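Uncharacterized esterase YxiM (Bacillus subtilis, PDB 2O14) is uncharacterised but probably acts as an esterase of the GDSL lipolytic family, its hydrolase domain joined to a galactose-binding-like beta domain that holds manganese. Local coordinates at residues V91-N97 / T146-I152; G118-T122 / Y176-N180. One frame throughout, in Å; residues are numbered along the deposited sequence.

Interaction 1 (V91-N97 / T146-I152); sequences VKVTLGN and TLSALKI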
ATOM      1  N   VAL A  91      11.628  -8.536   2.915  1.00 21.28           N
ATOM      2  CA  VAL A  91      11.868  -7.745   4.108  1.00 21.34           C
ATOM      3  C   VAL A  91      10.640  -7.709   5.011  1.00 22.02           C
ATOM      4  O   VAL A  91       9.578  -7.220   4.619  1.00 22.60           O
ATOM      5  CB  VAL A  91      12.254  -6.296   3.751  1.00 22.09           C
ATOM      6  CG1 VAL A  91      12.525  -5.501   5.027  1.00 23.08           C
ATOM      7  CG2 VAL A  91      13.473  -6.289   2.859  1.00 21.24           C
ATOM      8  N   LYS A  92      10.781  -8.248   6.214  1.00 15.93           N
ATOM      9  CA  LYS A  92       9.686  -8.233   7.167  1.00 18.19           C
ATOM     10  C   LYS A  92       9.990  -7.070   8.100  1.00 17.15           C
ATOM     11  O   LYS A  92      11.060  -7.015   8.702  1.00 17.13           O
ATOM     12  CB  LYS A  92       9.631  -9.537   7.959  1.00 31.77           C
ATOM     13  CG  LYS A  92       8.546  -9.538   9.023  1.00 39.11           C
ATOM     14  CD  LYS A  92       8.789 -10.628  10.055  1.00 44.58           C
ATOM     15  CE  LYS A  92       7.804 -10.536  11.207  1.00 48.00           C
ATOM     16  NZ  LYS A  92       8.104 -11.560  12.249  1.00 52.54           N
ATOM     17  N   VAL A  93       9.051  -6.137   8.204  1.00 18.71           N
ATOM     18  CA  VAL A  93       9.231  -4.959   9.042  1.00 18.58           C
ATOM     19  C   VAL A  93       8.398  -5.022  10.312  1.00 18.48           C
ATOM     20  O   VAL A  93       7.227  -5.392  10.273  1.00 17.45           O
ATOM     21  CB  VAL A  93       8.823  -3.668   8.293  1.00 21.80           C
ATOM     22  CG1 VAL A  93       9.045  -2.451   9.186  1.00 22.55           C
ATOM     23  CG2 VAL A  93       9.603  -3.543   7.004  1.00 20.43           C
ATOM     24  N   THR A  94       9.012  -4.652  11.433  1.00 16.20           N
ATOM     25  CA  THR A  94       8.326  -4.622  12.721  1.00 15.59           C
ATOM     26  C   THR A  94       8.627  -3.260  13.335  1.00 15.91           C
ATOM     27  O   THR A  94       9.760  -2.990  13.729  1.00 16.15           O
ATOM     28  CB  THR A  94       8.844  -5.711  13.682  1.00 16.77           C
ATOM     29  OG1 THR A  94       8.754  -6.996  13.053  1.00 14.09           O
ATOM     30  CG2 THR A  94       8.010  -5.718  14.961  1.00 16.95           C
ATOM     31  N   LEU A  95       7.613  -2.406  13.415  1.00 16.16           N
ATOM     32  CA  LEU A  95       7.780  -1.065  13.961  1.00 17.12           C
ATOM     33  C   LEU A  95       7.759  -1.011  15.483  1.00 16.53           C
ATOM     34  O   LEU A  95       7.493  -2.008  16.155  1.00 17.53           O
ATOM     35  CB  LEU A  95       6.677  -0.140  13.424  1.00 18.83           C
ATOM     36  CG  LEU A  95       6.461  -0.041  11.910  1.00 20.02           C
ATOM     37  CD1 LEU A  95       5.384   1.003  11.607  1.00 17.45           C
ATOM     38  CD2 LEU A  95       7.778   0.333  11.233  1.00 17.40           C
ATOM     39  N   GLY A  96       8.045   0.173  16.018  1.00 18.72           N
ATOM     40  CA  GLY A  96       8.011   0.382  17.456  1.00 16.95           C
ATOM     41  C   GLY A  96       6.648   0.981  17.753  1.00 17.97           C
ATOM     42  O   GLY A  96       5.673   0.640  17.080  1.00 16.57           O
ATOM     43  N   ASN A  97       6.557   1.866  18.740  1.00 19.09           N
ATOM     44  CA  ASN A  97       5.268   2.485  19.047  1.00 20.09           C
ATOM     45  C   ASN A  97       4.906   3.330  17.836  1.00 18.69           C
ATOM     46  O   ASN A  97       5.675   4.197  17.414  1.00 17.87           O
ATOM     47  CB  ASN A  97       5.371   3.328  20.316  1.00 19.20           C
ATOM     48  CG  ASN A  97       5.592   2.475  21.547  1.00 20.99           C
ATOM     49  OD1 ASN A  97       5.731   2.989  22.656  1.00 24.14           O
ATOM     50  ND2 ASN A  97       5.622   1.156  21.356  1.00 17.13           N
ATOM     51  N   THR A 146       9.178   4.903  14.340  1.00 17.14           N
ATOM     52  CA  THR A 146      10.047   3.953  15.018  1.00 16.10           C
ATOM     53  C   THR A 146      10.176   2.586  14.362  1.00 16.38           C
ATOM     54  O   THR A 146       9.271   2.129  13.662  1.00 15.50           O
ATOM     55  CB  THR A 146       9.536   3.722  16.435  1.00 12.73           C
ATOM     56  OG1 THR A 146       8.231   3.138  16.363  1.00 12.83           O
ATOM     57  CG2 THR A 146       9.442   5.036  17.193  1.00 11.29           C
ATOM     58  N   LEU A 147      11.300   1.926  14.627  1.00 14.97           N
ATOM     59  CA  LEU A 147      11.572   0.606  14.067  1.00 14.99           C
ATOM     60  C   LEU A 147      12.077  -0.338  15.166  1.00 15.16           C
ATOM     61  O   LEU A 147      13.075  -0.046  15.819  1.00 17.05           O
ATOM     62  CB  LEU A 147      12.621   0.735  12.950  1.00  8.52           C
ATOM     63  CG  LEU A 147      13.031  -0.568  12.253  1.00 11.81           C
ATOM     64  CD1 LEU A 147      11.827  -1.202  11.578  1.00  6.40           C
ATOM     65  CD2 LEU A 147      14.130  -0.292  11.242  1.00 10.20           C
ATOM     66  N   SER A 148      11.392  -1.463  15.374  1.00 13.84           N
ATOM     67  CA  SER A 148      11.801  -2.426  16.400  1.00 13.93           C
ATOM     68  C   SER A 148      12.632  -3.573  15.854  1.00 14.66           C
ATOM     69  O   SER A 148      13.540  -4.052  16.522  1.00 15.72           O
ATOM     70  CB  SER A 148      10.580  -3.023  17.120  1.00 15.90           C
ATOM     71  OG  SER A 148      10.068  -2.151  18.111  1.00 19.14           O
ATOM     72  N   ALA A 149      12.323  -4.036  14.650  1.00 16.08           N
ATOM     73  CA  ALA A 149      13.086  -5.148  14.100  1.00 17.45           C
ATOM     74  C   ALA A 149      12.975  -5.293  12.597  1.00 17.67           C
ATOM     75  O   ALA A 149      12.068  -4.753  11.975  1.00 18.89           O
ATOM     76  CB  ALA A 149      12.645  -6.450  14.764  1.00 11.58           C
ATOM     77  N   LEU A 150      13.915  -6.034  12.025  1.00 14.63           N
ATOM     78  CA  LEU A 150      13.919  -6.311  10.600  1.00 17.07           C
ATOM     79  C   LEU A 150      14.362  -7.745  10.378  1.00 19.87           C
ATOM     80  O   LEU A 150      15.261  -8.238  11.064  1.00 22.07           O
ATOM     81  CB  LEU A 150      14.890  -5.402   9.849  1.00 17.05           C
ATOM     82  CG  LEU A 150      14.545  -3.946   9.562  1.00 19.21           C
ATOM     83  CD1 LEU A 150      15.663  -3.334   8.709  1.00 17.66           C
ATOM     84  CD2 LEU A 150      13.214  -3.864   8.827  1.00 17.01           C
ATOM     85  N   LYS A 151      13.708  -8.413   9.436  1.00 23.04           N
ATOM     86  CA  LYS A 151      14.063  -9.768   9.050  1.00 25.12           C
ATOM     87  C   LYS A 151      14.224  -9.675   7.542  1.00 25.61           C
ATOM     88  O   LYS A 151      13.262  -9.394   6.822  1.00 25.82           O
ATOM     89  CB  LYS A 151      12.958 -10.768   9.396  1.00 41.69           C
ATOM     90  CG  LYS A 151      12.988 -11.268  10.830  1.00 45.75           C
ATOM     91  CD  LYS A 151      12.023 -12.432  11.002  1.00 50.69           C
ATOM     92  CE  LYS A 151      12.148 -13.065  12.377  1.00 53.75           C
ATOM     93  NZ  LYS A 151      11.272 -14.271  12.496  1.00 56.57           N
ATOM     94  N   ILE A 152      15.446  -9.892   7.072  1.00 22.00           N
ATOM     95  CA  ILE A 152      15.748  -9.812   5.653  1.00 21.38           C
ATOM     96  C   ILE A 152      16.169 -11.185   5.129  1.00 23.16           C
ATOM     97  O   ILE A 152      17.165 -11.754   5.575  1.00 23.93           O
ATOM     98  CB  ILE A 152      16.861  -8.776   5.427  1.00 21.51           C
ATOM     99  CG1 ILE A 152      16.404  -7.425   5.997  1.00 18.54           C
ATOM    100  CG2 ILE A 152      17.196  -8.664   3.947  1.00 20.16           C
ATOM    101  CD1 ILE A 152      17.508  -6.402   6.139  1.00 19.10           C
TER
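Two antiparallel strands pair here, and their backbone polar groups are largely accounted for. K92 and K151 form a closed hydrogen-bonded pair, K92 N to K151 O at 2.8 Å and K151 N to K92 O at 3.1 Å. Next, T94 N donates to A149 O at 3.1 Å, but T94 O takes two donors: A149 N at 2.9 Å and S148 N at 2.8 Å. That is a classic beta bulge, S148 and A149 both facing T94, and S148, at phi/psi -97/-36, in position 1. Beyond it the pairing loosens: G96 N reaches T146 O only weakly at 3.3 Å, while T146 OG1 donates to N97 O at 3.0 Å. S148 OG is satisfied outside the pair, by the carbonyl of D65.

On one face, V91, V93, L150 and I152 are buried, with V93 CG1 3.9 Å from CD1 of L147. On the other, K92 and K151 run side by side, CD to CD 3.8 Å, bringing like charges close, K92 NZ to K151 NZ 4.2 Å; K92 has a long, weak ion pair with E120.

In the sheet of the galactose-binding-like domain, 91-95 lies between 146-152 and strand 120-127, bonded to the latter through V91 and V93 and to A119 just ahead through L95. Strand 146-156 pairs on its other edge with 15-20 and 65-69, where the sheet branches; F20 packs on L147 and L150.

Interaction 2 (G118-T122 / Y176-N180); sequences GAEDT and YYPLN
This is a small, polar interdomain contact at the surface, where the start of strand 120-127 in the galactose-binding-like domain meets an irregular loop of the GDSL hydrolase domain, between strand 164-169 and helix 187-190. Only 175 Å² is buried, and the closest CA atoms, D121 and L179, are 7.9 Å apart, so side chains and a water do the bridging.

G118 turns with positive phi (68/16), A119 follows at -53/141, and E120 to T122 are extended, D121 almost fully so at -167/167. The facing loop is extended at Y177 (-115/150), passes through a cis peptide into P178 (-66/143), then bends at L179 (-49/-37).

CA-to-CB bonds of D121, Y177 and L179 point toward the opposite segment. Y177, with chi1 m and chi2 71°, sends its OH to D121 OD2, a very short hydrogen bond of 2.5 Å. D121, chi1 t, uses its other oxygen, OD1, to accept from T122 N at 2.7 Å, so each carboxylate oxygen has a donor. L179, an m,t rotamer, lays CD1 3.5 Å from D121 OD1. E120 O lies near the ring plane of Y177, 3.6 Å from CE2, and receives a water's hydrogen bond at 2.9 Å; the same water accepts from L179 N at 3.1 Å.

Y177 also touches V111, M114 and T115 of strand 108-115, and L179 O accepts a hydrogen bond from R345. The loop follows the strand leading to S171, by similarity the nucleophile, whose O is hydrogen-bonded to Y176 OH; this SGNH-type hydrolase meets its galactose-binding-like domain through a Tyr-Asp hydrogen bond and a water.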
ATOM      1  N   GLY A 118       4.215  -1.925  17.169  1.00 17.78           N
ATOM      2  CA  GLY A 118       4.646  -3.236  16.723  1.00 17.53           C
ATOM      3  C   GLY A 118       4.027  -3.700  15.422  1.00 19.10           C
ATOM      4  O   GLY A 118       4.078  -4.887  15.096  1.00 19.81           O
ATOM      5  N   ALA A 119       3.447  -2.768  14.672  1.00 22.11           N
ATOM      6  CA  ALA A 119       2.830  -3.093  13.391  1.00 22.57           C
ATOM      7  C   ALA A 119       3.832  -3.838  12.524  1.00 23.19           C
ATOM      8  O   ALA A 119       5.016  -3.510  12.515  1.00 23.86           O
ATOM      9  CB  ALA A 119       2.386  -1.826  12.692  1.00 25.60           C
ATOM     10  N   GLU A 120       3.355  -4.836  11.790  1.00 23.32           N
ATOM     11  CA  GLU A 120       4.238  -5.616  10.937  1.00 24.53           C
ATOM     12  C   GLU A 120       3.685  -5.777   9.535  1.00 24.45           C
ATOM     13  O   GLU A 120       2.477  -5.709   9.315  1.00 24.50           O
ATOM     14  CB  GLU A 120       4.452  -7.007  11.532  1.00 34.09           C
ATOM     15  CG  GLU A 120       4.818  -7.018  12.999  1.00 38.94           C
ATOM     16  CD  GLU A 120       5.105  -8.422  13.500  1.00 43.88           C
ATOM     17  OE1 GLU A 120       6.176  -8.972  13.157  1.00 46.55           O
ATOM     18  OE2 GLU A 120       4.255  -8.977  14.228  1.00 44.15           O
ATOM     19  N   ASP A 121       4.586  -5.980   8.583  1.00 22.88           N
ATOM     20  CA  ASP A 121       4.207  -6.201   7.198  1.00 21.78           C
ATOM     21  C   ASP A 121       5.449  -6.716   6.505  1.00 22.70           C
ATOM     22  O   ASP A 121       6.551  -6.628   7.054  1.00 21.60           O
ATOM     23  CB  ASP A 121       3.744  -4.916   6.512  1.00 22.09           C
ATOM     24  CG  ASP A 121       2.799  -5.192   5.354  1.00 22.73           C
ATOM     25  OD1 ASP A 121       2.835  -6.315   4.797  1.00 20.34           O
ATOM     26  OD2 ASP A 121       2.019  -4.288   5.000  1.00 24.20           O
ATOM     27  N   THR A 122       5.274  -7.243   5.302  1.00 19.77           N
ATOM     28  CA  THR A 122       6.387  -7.790   4.547  1.00 22.02           C
ATOM     29  C   THR A 122       6.329  -7.338   3.095  1.00 21.71           C
ATOM     30  O   THR A 122       5.250  -7.208   2.522  1.00 22.04           O
ATOM     31  CB  THR A 122       6.350  -9.332   4.584  1.00 24.28           C
ATOM     32  OG1 THR A 122       6.432  -9.774   5.943  1.00 25.63           O
ATOM     33  CG2 THR A 122       7.506  -9.918   3.799  1.00 25.94           C
ATOM     34  N   TYR A 176      -5.438  -1.603   6.220  1.00 19.87           N
ATOM     35  CA  TYR A 176      -5.671  -1.199   7.599  1.00 21.48           C
ATOM     36  C   TYR A 176      -4.957  -2.262   8.437  1.00 21.55           C
ATOM     37  O   TYR A 176      -4.851  -3.416   8.017  1.00 21.52           O
ATOM     38  CB  TYR A 176      -7.168  -1.156   7.918  1.00 21.70           C
ATOM     39  CG  TYR A 176      -7.885  -0.015   7.236  1.00 22.24           C
ATOM     40  CD1 TYR A 176      -8.250  -0.096   5.890  1.00 21.53           C
ATOM     41  CD2 TYR A 176      -8.148   1.167   7.919  1.00 20.52           C
ATOM     42  CE1 TYR A 176      -8.861   0.982   5.237  1.00 19.94           C
ATOM     43  CE2 TYR A 176      -8.755   2.252   7.278  1.00 21.84           C
ATOM     44  CZ  TYR A 176      -9.108   2.153   5.940  1.00 21.68           C
ATOM     45  OH  TYR A 176      -9.691   3.227   5.301  1.00 20.53           O
ATOM     46  N   TYR A 177      -4.446  -1.886   9.602  1.00 22.88           N
ATOM     47  CA  TYR A 177      -3.730  -2.847  10.434  1.00 24.53           C
ATOM     48  C   TYR A 177      -4.410  -3.146  11.767  1.00 27.46           C
ATOM     49  O   TYR A 177      -5.105  -2.298  12.327  1.00 27.56           O
ATOM     50  CB  TYR A 177      -2.298  -2.354  10.673  1.00 20.59           C
ATOM     51  CG  TYR A 177      -1.470  -2.306   9.406  1.00 19.62           C
ATOM     52  CD1 TYR A 177      -1.715  -1.349   8.418  1.00 18.41           C
ATOM     53  CD2 TYR A 177      -0.471  -3.246   9.175  1.00 18.67           C
ATOM     54  CE1 TYR A 177      -0.979  -1.336   7.228  1.00 19.96           C
ATOM     55  CE2 TYR A 177       0.265  -3.246   7.993  1.00 16.81           C
ATOM     56  CZ  TYR A 177       0.010  -2.296   7.026  1.00 19.19           C
ATOM     57  OH  TYR A 177       0.739  -2.322   5.863  1.00 19.52           O
ATOM     58  N   PRO A 178      -4.225  -4.373  12.287  1.00 30.17           N
ATOM     59  CA  PRO A 178      -3.432  -5.465  11.704  1.00 31.01           C
ATOM     60  C   PRO A 178      -4.040  -5.971  10.395  1.00 31.69           C
ATOM     61  O   PRO A 178      -5.258  -6.053  10.268  1.00 32.22           O
ATOM     62  CB  PRO A 178      -3.462  -6.536  12.793  1.00 35.34           C
ATOM     63  CG  PRO A 178      -3.582  -5.734  14.052  1.00 35.35           C
ATOM     64  CD  PRO A 178      -4.619  -4.705  13.668  1.00 35.01           C
ATOM     65  N   LEU A 179      -3.190  -6.317   9.434  1.00 29.82           N
ATOM     66  CA  LEU A 179      -3.639  -6.801   8.127  1.00 31.13           C
ATOM     67  C   LEU A 179      -4.688  -7.910   8.125  1.00 33.01           C
ATOM     68  O   LEU A 179      -5.568  -7.933   7.262  1.00 32.46           O
ATOM     69  CB  LEU A 179      -2.443  -7.281   7.306  1.00 27.75           C
ATOM     70  CG  LEU A 179      -1.485  -6.212   6.787  1.00 28.79           C
ATOM     71  CD1 LEU A 179      -0.329  -6.889   6.059  1.00 27.65           C
ATOM     72  CD2 LEU A 179      -2.227  -5.259   5.858  1.00 25.83           C
ATOM     73  N   ASN A 180      -4.597  -8.832   9.076  1.00 42.21           N
ATOM     74  CA  ASN A 180      -5.542  -9.945   9.122  1.00 45.23           C
ATOM     75  C   ASN A 180      -6.500  -9.887  10.301  1.00 44.77           C
ATOM     76  O   ASN A 180      -7.123 -10.889  10.647  1.00 45.89           O
ATOM     77  CB  ASN A 180      -4.772 -11.267   9.152  1.00 76.46           C
ATOM     78  CG  ASN A 180      -3.974 -11.504   7.881  1.00 80.85           C
ATOM     79  OD1 ASN A 180      -3.011 -12.274   7.874  1.00 84.39           O
ATOM     80  ND2 ASN A 180      -4.380 -10.850   6.794  1.00 82.55           N
TER
HETATM   81  O   HOH W   1      -0.199  -6.470  10.119  1.00 29.83           O

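How the interactions relate
From the N terminus the chain runs through strand 87-95, which supplies 91-97, then out through strands 100-105 and 108-115 to 118-122, back along strand 131-138 to 146-152, and on into the hydrolase domain, where 176-180 lies. Interaction 1 thus closes a loop of 48 intervening residues and interaction 2 one of 53; the two cross, because their segments alternate. They also touch, through two probable hydrogen bonds, V93 N to D121 O at 2.8 Å and G96 O to G118 N at 3.0 Å. Interaction 1 joins strands within the beta domain, and interaction 2 ties the edge strand of that sheet to a loop of the GDSL domain.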